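Local coordinates for protein Stk_08120 (Sulfolobus tokodaii str. 7, PDB 2EJX) that probably acts as a fatty acid carrier of the thermoacidophile-specific DUF3211 family, with a fold of the Bet v 1-like clan, at residues A[34-38]-A[59-63]; A[45-50]-A[62-68]. All blocks are in the same frame, centred on the assembly; numbering follows the deposited sequence.

Contact 1 of 2, residues A[34-38]-A[59-63]; sequences IFPGI and SYKVK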
ATOM      1  N   ILE A  34      -1.678  -0.052   4.300  1.00 24.61           N
ATOM      2  CA  ILE A  34      -0.725   1.081   4.395  1.00 25.34           C
ATOM      3  C   ILE A  34      -1.352   2.412   4.780  1.00 24.25           C
ATOM      4  O   ILE A  34      -0.825   3.140   5.630  1.00 23.51           O
ATOM      5  CB  ILE A  34       0.130   1.205   3.085  1.00 26.24           C
ATOM      6  CG1 ILE A  34       1.071  -0.016   2.942  1.00 24.11           C
ATOM      7  CG2 ILE A  34       1.021   2.482   3.105  1.00 25.70           C
ATOM      8  CD1 ILE A  34       1.536  -0.228   1.543  1.00 24.26           C
ATOM      9  N   PHE A  35      -2.512   2.726   4.191  1.00 25.83           N
ATOM     10  CA  PHE A  35      -3.128   4.023   4.423  1.00 26.13           C
ATOM     11  C   PHE A  35      -3.671   4.117   5.855  1.00 26.62           C
ATOM     12  O   PHE A  35      -3.988   3.082   6.441  1.00 26.57           O
ATOM     13  CB  PHE A  35      -4.198   4.317   3.366  1.00 25.70           C
ATOM     14  CG  PHE A  35      -3.640   4.959   2.123  1.00 28.55           C
ATOM     15  CD1 PHE A  35      -2.576   4.374   1.440  1.00 30.19           C
ATOM     16  CD2 PHE A  35      -4.132   6.177   1.675  1.00 32.10           C
ATOM     17  CE1 PHE A  35      -2.028   4.964   0.298  1.00 30.17           C
ATOM     18  CE2 PHE A  35      -3.576   6.795   0.531  1.00 32.52           C
ATOM     19  CZ  PHE A  35      -2.543   6.176  -0.162  1.00 28.76           C
ATOM     20  N   PRO A  36      -3.731   5.344   6.441  1.00 26.70           N
ATOM     21  CA  PRO A  36      -4.241   5.449   7.821  1.00 26.81           C
ATOM     22  C   PRO A  36      -5.725   5.131   7.979  1.00 26.71           C
ATOM     23  O   PRO A  36      -6.562   5.817   7.390  1.00 28.32           O
ATOM     24  CB  PRO A  36      -3.992   6.918   8.216  1.00 26.84           C
ATOM     25  CG  PRO A  36      -3.216   7.533   7.110  1.00 27.56           C
ATOM     26  CD  PRO A  36      -3.306   6.659   5.890  1.00 26.89           C
ATOM     27  N   GLY A  37      -6.035   4.118   8.780  1.00 26.28           N
ATOM     28  CA  GLY A  37      -7.404   3.906   9.292  1.00 26.81           C
ATOM     29  C   GLY A  37      -8.456   3.697   8.209  1.00 26.18           C
ATOM     30  O   GLY A  37      -9.562   4.222   8.314  1.00 25.63           O
ATOM     31  N   ILE A  38      -8.112   2.907   7.189  1.00 26.17           N
ATOM     32  CA  ILE A  38      -9.057   2.558   6.109  1.00 27.20           C
ATOM     33  C   ILE A  38     -10.252   1.756   6.643  1.00 27.94           C
ATOM     34  O   ILE A  38     -10.071   0.728   7.297  1.00 28.22           O
ATOM     35  CB  ILE A  38      -8.343   1.799   4.939  1.00 26.64           C
ATOM     36  CG1 ILE A  38      -7.301   2.691   4.261  1.00 26.25           C
ATOM     37  CG2 ILE A  38      -9.355   1.224   3.907  1.00 28.81           C
ATOM     38  CD1 ILE A  38      -7.938   3.780   3.366  1.00 25.06           C
ATOM     39  N   SER A  59     -11.559  12.503   8.471  1.00 29.44           N
ATOM     40  CA  SER A  59     -12.008  11.535   7.471  1.00 30.34           C
ATOM     41  C   SER A  59     -11.516  11.923   6.095  1.00 29.97           C
ATOM     42  O   SER A  59     -11.419  13.117   5.744  1.00 31.05           O
ATOM     43  CB  SER A  59     -13.527  11.474   7.444  1.00 30.26           C
ATOM     44  OG  SER A  59     -13.969  11.007   8.706  1.00 33.49           O
ATOM     45  N   TYR A  60     -11.233  10.916   5.270  1.00 29.52           N
ATOM     46  CA  TYR A  60     -10.823  11.199   3.918  1.00 28.31           C
ATOM     47  C   TYR A  60     -11.361  10.127   2.988  1.00 28.97           C
ATOM     48  O   TYR A  60     -11.677   9.005   3.423  1.00 28.90           O
ATOM     49  CB  TYR A  60      -9.297  11.317   3.784  1.00 28.97           C
ATOM     50  CG  TYR A  60      -8.568  10.040   4.097  1.00 29.48           C
ATOM     51  CD1 TYR A  60      -8.234   9.142   3.076  1.00 29.84           C
ATOM     52  CD2 TYR A  60      -8.270   9.690   5.418  1.00 30.23           C
ATOM     53  CE1 TYR A  60      -7.583   7.949   3.352  1.00 29.07           C
ATOM     54  CE2 TYR A  60      -7.601   8.504   5.712  1.00 28.07           C
ATOM     55  CZ  TYR A  60      -7.278   7.627   4.670  1.00 30.64           C
ATOM     56  OH  TYR A  60      -6.618   6.443   4.929  1.00 28.19           O
ATOM     57  N   LYS A  61     -11.512  10.525   1.735  1.00 28.74           N
ATOM     58  CA  LYS A  61     -11.929   9.640   0.640  1.00 30.35           C
ATOM     59  C   LYS A  61     -10.807   9.601  -0.358  1.00 31.14           C
ATOM     60  O   LYS A  61     -10.404  10.652  -0.884  1.00 32.11           O
ATOM     61  CB  LYS A  61     -13.164  10.195  -0.062  1.00 30.66           C
ATOM     62  CG  LYS A  61     -14.440   9.864   0.602  1.00 35.51           C
ATOM     63  CD  LYS A  61     -15.602  10.652  -0.023  1.00 42.15           C
ATOM     64  CE  LYS A  61     -16.383   9.833  -1.039  1.00 45.40           C
ATOM     65  NZ  LYS A  61     -15.775   9.885  -2.392  1.00 46.25           N
ATOM     66  N   VAL A  62     -10.287   8.414  -0.638  1.00 30.51           N
ATOM     67  CA  VAL A  62      -9.213   8.286  -1.599  1.00 30.21           C
ATOM     68  C   VAL A  62      -9.675   7.320  -2.721  1.00 29.61           C
ATOM     69  O   VAL A  62     -10.462   6.384  -2.476  1.00 31.10           O
ATOM     70  CB  VAL A  62      -7.850   7.893  -0.921  1.00 29.09           C
ATOM     71  CG1 VAL A  62      -7.977   6.599  -0.168  1.00 31.44           C
ATOM     72  CG2 VAL A  62      -6.705   7.819  -1.906  1.00 29.52           C
ATOM     73  N   LYS A  63      -9.257   7.615  -3.942  1.00 28.63           N
ATOM     74  CA  LYS A  63      -9.471   6.686  -5.067  1.00 28.14           C
ATOM     75  C   LYS A  63      -8.260   6.772  -5.991  1.00 26.70           C
ATOM     76  O   LYS A  63      -7.444   7.684  -5.903  1.00 27.81           O
ATOM     77  CB  LYS A  63     -10.779   7.010  -5.825  1.00 28.95           C
ATOM     78  CG  LYS A  63     -10.676   8.274  -6.653  1.00 29.68           C
ATOM     79  CD  LYS A  63     -12.064   8.686  -7.105  1.00 28.96           C
ATOM     80  CE  LYS A  63     -12.001   9.753  -8.218  1.00 27.27           C
ATOM     81  NZ  LYS A  63     -11.951  11.073  -7.606  1.00 27.74           N
TER

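Contact 2 of 2, residues A[45-50]-A[62-68]; sequences EPEIFE and VKGRVYK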
ATOM      1  N   GLU A  45     -13.247  -3.122 -10.741  1.00 51.76           N
ATOM      2  CA  GLU A  45     -12.272  -3.415 -11.789  1.00 52.08           C
ATOM      3  C   GLU A  45     -10.909  -3.582 -11.095  1.00 51.42           C
ATOM      4  O   GLU A  45     -10.637  -2.869 -10.116  1.00 51.46           O
ATOM      5  CB  GLU A  45     -12.255  -2.217 -12.735  1.00 52.46           C
ATOM      6  CG  GLU A  45     -11.993  -2.472 -14.215  1.00 54.10           C
ATOM      7  CD  GLU A  45     -11.844  -1.149 -14.990  1.00 54.20           C
ATOM      8  OE1 GLU A  45     -12.866  -0.443 -15.188  1.00 55.82           O
ATOM      9  OE2 GLU A  45     -10.693  -0.803 -15.376  1.00 57.48           O
ATOM     10  N   PRO A  46     -10.042  -4.506 -11.599  1.00 50.46           N
ATOM     11  CA  PRO A  46      -8.861  -4.990 -10.821  1.00 48.86           C
ATOM     12  C   PRO A  46      -7.755  -3.954 -10.617  1.00 46.95           C
ATOM     13  O   PRO A  46      -6.865  -4.133  -9.757  1.00 47.06           O
ATOM     14  CB  PRO A  46      -8.335  -6.163 -11.663  1.00 49.56           C
ATOM     15  CG  PRO A  46      -8.752  -5.799 -13.091  1.00 50.73           C
ATOM     16  CD  PRO A  46     -10.105  -5.119 -12.943  1.00 50.49           C
ATOM     17  N   GLU A  47      -7.794  -2.886 -11.401  1.00 43.23           N
ATOM     18  CA  GLU A  47      -6.774  -1.870 -11.289  1.00 41.25           C
ATOM     19  C   GLU A  47      -7.286  -0.539 -10.738  1.00 38.84           C
ATOM     20  O   GLU A  47      -6.548   0.420 -10.767  1.00 39.38           O
ATOM     21  CB  GLU A  47      -6.057  -1.674 -12.620  1.00 40.85           C
ATOM     22  CG  GLU A  47      -5.438  -2.969 -13.147  1.00 43.71           C
ATOM     23  CD  GLU A  47      -4.256  -2.728 -14.051  1.00 47.72           C
ATOM     24  OE1 GLU A  47      -4.469  -2.251 -15.188  1.00 50.17           O
ATOM     25  OE2 GLU A  47      -3.111  -3.021 -13.636  1.00 49.26           O
ATOM     26  N   ILE A  48      -8.538  -0.488 -10.274  1.00 35.91           N
ATOM     27  CA  ILE A  48      -9.115   0.751  -9.732  1.00 35.11           C
ATOM     28  C   ILE A  48      -9.647   0.555  -8.334  1.00 33.81           C
ATOM     29  O   ILE A  48     -10.192  -0.496  -8.017  1.00 34.71           O
ATOM     30  CB  ILE A  48     -10.273   1.314 -10.623  1.00 35.46           C
ATOM     31  CG1 ILE A  48      -9.899   1.279 -12.092  1.00 34.90           C
ATOM     32  CG2 ILE A  48     -10.615   2.743 -10.217  1.00 35.86           C
ATOM     33  CD1 ILE A  48     -11.094   1.455 -13.006  1.00 40.97           C
ATOM     34  N   PHE A  49      -9.521   1.579  -7.489  1.00 31.45           N
ATOM     35  CA  PHE A  49     -10.063   1.486  -6.170  1.00 30.21           C
ATOM     36  C   PHE A  49     -10.610   2.818  -5.687  1.00 30.32           C
ATOM     37  O   PHE A  49     -10.187   3.877  -6.144  1.00 29.56           O
ATOM     38  CB  PHE A  49      -8.967   1.007  -5.199  1.00 30.25           C
ATOM     39  CG  PHE A  49      -7.982   2.065  -4.856  1.00 25.56           C
ATOM     40  CD1 PHE A  49      -8.176   2.849  -3.709  1.00 24.54           C
ATOM     41  CD2 PHE A  49      -6.877   2.287  -5.666  1.00 25.52           C
ATOM     42  CE1 PHE A  49      -7.288   3.830  -3.371  1.00 25.76           C
ATOM     43  CE2 PHE A  49      -5.970   3.282  -5.348  1.00 26.34           C
ATOM     44  CZ  PHE A  49      -6.180   4.059  -4.199  1.00 26.96           C
ATOM     45  N   GLU A  50     -11.550   2.720  -4.765  1.00 30.57           N
ATOM     46  CA  GLU A  50     -11.982   3.848  -3.945  1.00 31.81           C
ATOM     47  C   GLU A  50     -11.968   3.380  -2.504  1.00 31.82           C
ATOM     48  O   GLU A  50     -12.450   2.274  -2.173  1.00 33.01           O
ATOM     49  CB  GLU A  50     -13.413   4.265  -4.328  1.00 33.29           C
ATOM     50  CG  GLU A  50     -13.585   4.539  -5.798  1.00 35.71           C
ATOM     51  CD  GLU A  50     -15.025   4.398  -6.283  1.00 42.60           C
ATOM     52  OE1 GLU A  50     -15.960   4.691  -5.502  1.00 42.80           O
ATOM     53  OE2 GLU A  50     -15.211   3.971  -7.453  1.00 45.27           O
ATOM     54  N   VAL A  62     -10.287   8.414  -0.638  1.00 30.51           N
ATOM     55  CA  VAL A  62      -9.213   8.286  -1.599  1.00 30.21           C
ATOM     56  C   VAL A  62      -9.675   7.320  -2.721  1.00 29.61           C
ATOM     57  O   VAL A  62     -10.462   6.384  -2.476  1.00 31.10           O
ATOM     58  CB  VAL A  62      -7.850   7.893  -0.921  1.00 29.09           C
ATOM     59  CG1 VAL A  62      -7.977   6.599  -0.168  1.00 31.44           C
ATOM     60  CG2 VAL A  62      -6.705   7.819  -1.906  1.00 29.52           C
ATOM     61  N   LYS A  63      -9.257   7.615  -3.942  1.00 28.63           N
ATOM     62  CA  LYS A  63      -9.471   6.686  -5.067  1.00 28.14           C
ATOM     63  C   LYS A  63      -8.260   6.772  -5.991  1.00 26.70           C
ATOM     64  O   LYS A  63      -7.444   7.684  -5.903  1.00 27.81           O
ATOM     65  CB  LYS A  63     -10.779   7.010  -5.825  1.00 28.95           C
ATOM     66  CG  LYS A  63     -10.676   8.274  -6.653  1.00 29.68           C
ATOM     67  CD  LYS A  63     -12.064   8.686  -7.105  1.00 28.96           C
ATOM     68  CE  LYS A  63     -12.001   9.753  -8.218  1.00 27.27           C
ATOM     69  NZ  LYS A  63     -11.951  11.073  -7.606  1.00 27.74           N
ATOM     70  N   GLY A  64      -8.076   5.796  -6.857  1.00 25.86           N
ATOM     71  CA  GLY A  64      -6.878   5.788  -7.653  1.00 25.06           C
ATOM     72  C   GLY A  64      -6.771   4.564  -8.571  1.00 25.16           C
ATOM     73  O   GLY A  64      -7.721   3.803  -8.693  1.00 24.72           O
ATOM     74  N   ARG A  65      -5.600   4.406  -9.169  1.00 26.19           N
ATOM     75  CA  ARG A  65      -5.343   3.409 -10.226  1.00 27.91           C
ATOM     76  C   ARG A  65      -3.966   2.808 -10.055  1.00 28.10           C
ATOM     77  O   ARG A  65      -3.030   3.488  -9.693  1.00 28.43           O
ATOM     78  CB  ARG A  65      -5.451   4.060 -11.624  1.00 29.01           C
ATOM     79  CG  ARG A  65      -5.261   3.086 -12.832  1.00 31.26           C
ATOM     80  CD  ARG A  65      -6.189   3.434 -14.012  1.00 40.32           C
ATOM     81  NE  ARG A  65      -6.575   2.187 -14.683  1.00 45.73           N
ATOM     82  CZ  ARG A  65      -7.730   1.975 -15.307  1.00 49.66           C
ATOM     83  NH1 ARG A  65      -8.653   2.926 -15.372  1.00 50.69           N
ATOM     84  NH2 ARG A  65      -7.963   0.790 -15.869  1.00 51.72           N
ATOM     85  N   VAL A  66      -3.855   1.511 -10.342  1.00 28.37           N
ATOM     86  CA  VAL A  66      -2.611   0.764 -10.230  1.00 28.04           C
ATOM     87  C   VAL A  66      -2.028   0.528 -11.621  1.00 29.41           C
ATOM     88  O   VAL A  66      -2.757   0.161 -12.574  1.00 29.63           O
ATOM     89  CB  VAL A  66      -2.868  -0.603  -9.571  1.00 27.06           C
ATOM     90  CG1 VAL A  66      -1.574  -1.425  -9.527  1.00 28.86           C
ATOM     91  CG2 VAL A  66      -3.476  -0.437  -8.190  1.00 28.20           C
ATOM     92  N   TYR A  67      -0.732   0.789 -11.753  1.00 29.58           N
ATOM     93  CA  TYR A  67      -0.010   0.536 -12.965  1.00 30.97           C
ATOM     94  C   TYR A  67       1.108  -0.429 -12.616  1.00 32.54           C
ATOM     95  O   TYR A  67       1.848  -0.224 -11.642  1.00 31.72           O
ATOM     96  CB  TYR A  67       0.559   1.824 -13.537  1.00 32.12           C
ATOM     97  CG  TYR A  67      -0.514   2.857 -13.826  1.00 31.78           C
ATOM     98  CD1 TYR A  67      -1.145   2.895 -15.083  1.00 35.14           C
ATOM     99  CD2 TYR A  67      -0.936   3.765 -12.839  1.00 31.37           C
ATOM    100  CE1 TYR A  67      -2.142   3.828 -15.369  1.00 35.25           C
ATOM    101  CE2 TYR A  67      -1.937   4.720 -13.118  1.00 34.78           C
ATOM    102  CZ  TYR A  67      -2.528   4.740 -14.396  1.00 36.42           C
ATOM    103  OH  TYR A  67      -3.530   5.640 -14.702  1.00 34.61           O
ATOM    104  N   LYS A  68       1.176  -1.505 -13.391  1.00 33.16           N
ATOM    105  CA  LYS A  68       2.207  -2.519 -13.257  1.00 34.12           C
ATOM    106  C   LYS A  68       3.337  -2.307 -14.261  1.00 34.36           C
ATOM    107  O   LYS A  68       3.098  -2.003 -15.443  1.00 36.40           O
ATOM    108  CB  LYS A  68       1.568  -3.921 -13.382  1.00 34.62           C
ATOM    109  CG  LYS A  68       0.400  -4.156 -12.421  1.00 34.63           C
ATOM    110  CD  LYS A  68      -0.048  -5.613 -12.434  1.00 34.87           C
ATOM    111  CE  LYS A  68      -1.338  -5.886 -11.633  1.00 36.51           C
ATOM    112  NZ  LYS A  68      -2.667  -5.559 -12.226  1.00 34.75           N
TER
HETATM  113  O   HOH W   1      -4.080  -4.490  -9.955  1.00 35.09           O
HETATM  114  O   HOH W   2      -3.805   0.724 -15.036  1.00 35.39           O

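Contact 1 of 2, residues A[34-38]-A[59-63]
Tyr60 reaches from strand 58-69 into the loop after helix 27-34 and donates a hydrogen bond from its hydroxyl to the carbonyl of Pro36. This bond is short, with OH of Tyr60 2.5 Å from O of Pro36. The carbonyl oxygen lies in the plane of the phenol ring, at its edge, whereas the hydroxyl stands above the carbonyl plane, 38° out of it. A first torsion of 64°, with CG between the backbone N and the carbonyl carbon, sends the Tyr60 ring toward the loop.

Carbon atoms surround the phenol oxygen: CD1 of Ile38 is 3.4 Å, CD of Pro36 3.5 Å and CB of Phe35 3.6 Å from OH of Tyr60.

Apolar packing continues beside it. CD1 of Ile38 lies 4.1 Å from CZ of Tyr60, the two side chains crossing at about a right angle, and CD2 of Phe35 is 4.2 Å from CE1 of Tyr60. Farther along the strand, CG2 of Val62 approaches CE2 of Phe35 at 4.1 Å. Tyr77 adds an edge-to-face partner to Phe35, and Tyr114 and Val115 of helix 105-137 touch Pro36.

Within this largely apolar, buried setting, one phenol both fills space and satisfies a backbone carbonyl, joining the loop to the sheet.

Contact 2 of 2, residues A[45-50]-A[62-68]
Phe49 and Gly64 form a hydrogen-bonded pair: Phe49 N donates to Gly64 O over 3.1 Å and Gly64 N returns a bond to Phe49 O over 2.9 Å. Ile48-Arg65 and Glu50-Lys63 are the flanking non-hydrogen-bonded pairs. Strands 48-50 and 62-68 run antiparallel, at 170°, as part of the hairpin formed by strands 48-55 and 58-69. Val66 N donates to Glu47 O at 2.9 Å, carrying the ladder into the type I turn from Glu45 to Ile48, which is closed by its own bond from Ile48 N to Glu45 O (3.2 Å).

Packing differs between the two faces of the sheet. The Phe49 ring lies over the backbone of Lys63 and Gly64, with Gly64 N 3.6 Å above its plane and offset toward the rim. Its first torsion, 76°, sets CG between the backbone N and carbonyl carbon and folds the ring across the neighbouring strand, where Gly64 brings no side chain. Pro27 and Ile31 of helix 27-34 also touch this ring. On the other face, CG1 of Ile48 sits 3.8 Å above the centre of the Arg65 guanidinium plane.

Charged groups gather beside the turn. Lys68 NZ meets Glu47 OE2 at 2.9 Å from above the carboxylate plane, in a salt bridge. Arg65 NH2 and Glu45 OE2, 3.2 Å apart, form another whose hydrogen bond is weak, the two flat groups being 59° apart. One water links Pro46 O to Lys68 NZ; a second joins Glu47 OE1, Arg65 NE and Val66 O.

Chemically, salt bridges and bridging waters fasten the turn to the neighbouring strand where the pairing ends, and Glu47 takes part through its backbone carbonyl and both carboxylate oxygens.

From the N terminus, the chain leaves helix 27-34 through the loop at 34-38, follows strand 38-42 and turns at 45-48 into strand 48-55, then returns along strand 58-69. Contact 1 closes the wider loop, from 34-38 to 59-63. Contact 2 opens inside that loop, at 45-50, but finishes beyond it, at 62-68, so the two closures cross and overlap at Val62 and Lys63. Their centres are about 14 Å apart. Strand 58-69 is common to both: contact 1 ties it to the connection between helix 27-34 and edge strand 38-42, while contact 2 pairs it with its sheet neighbour 48-55.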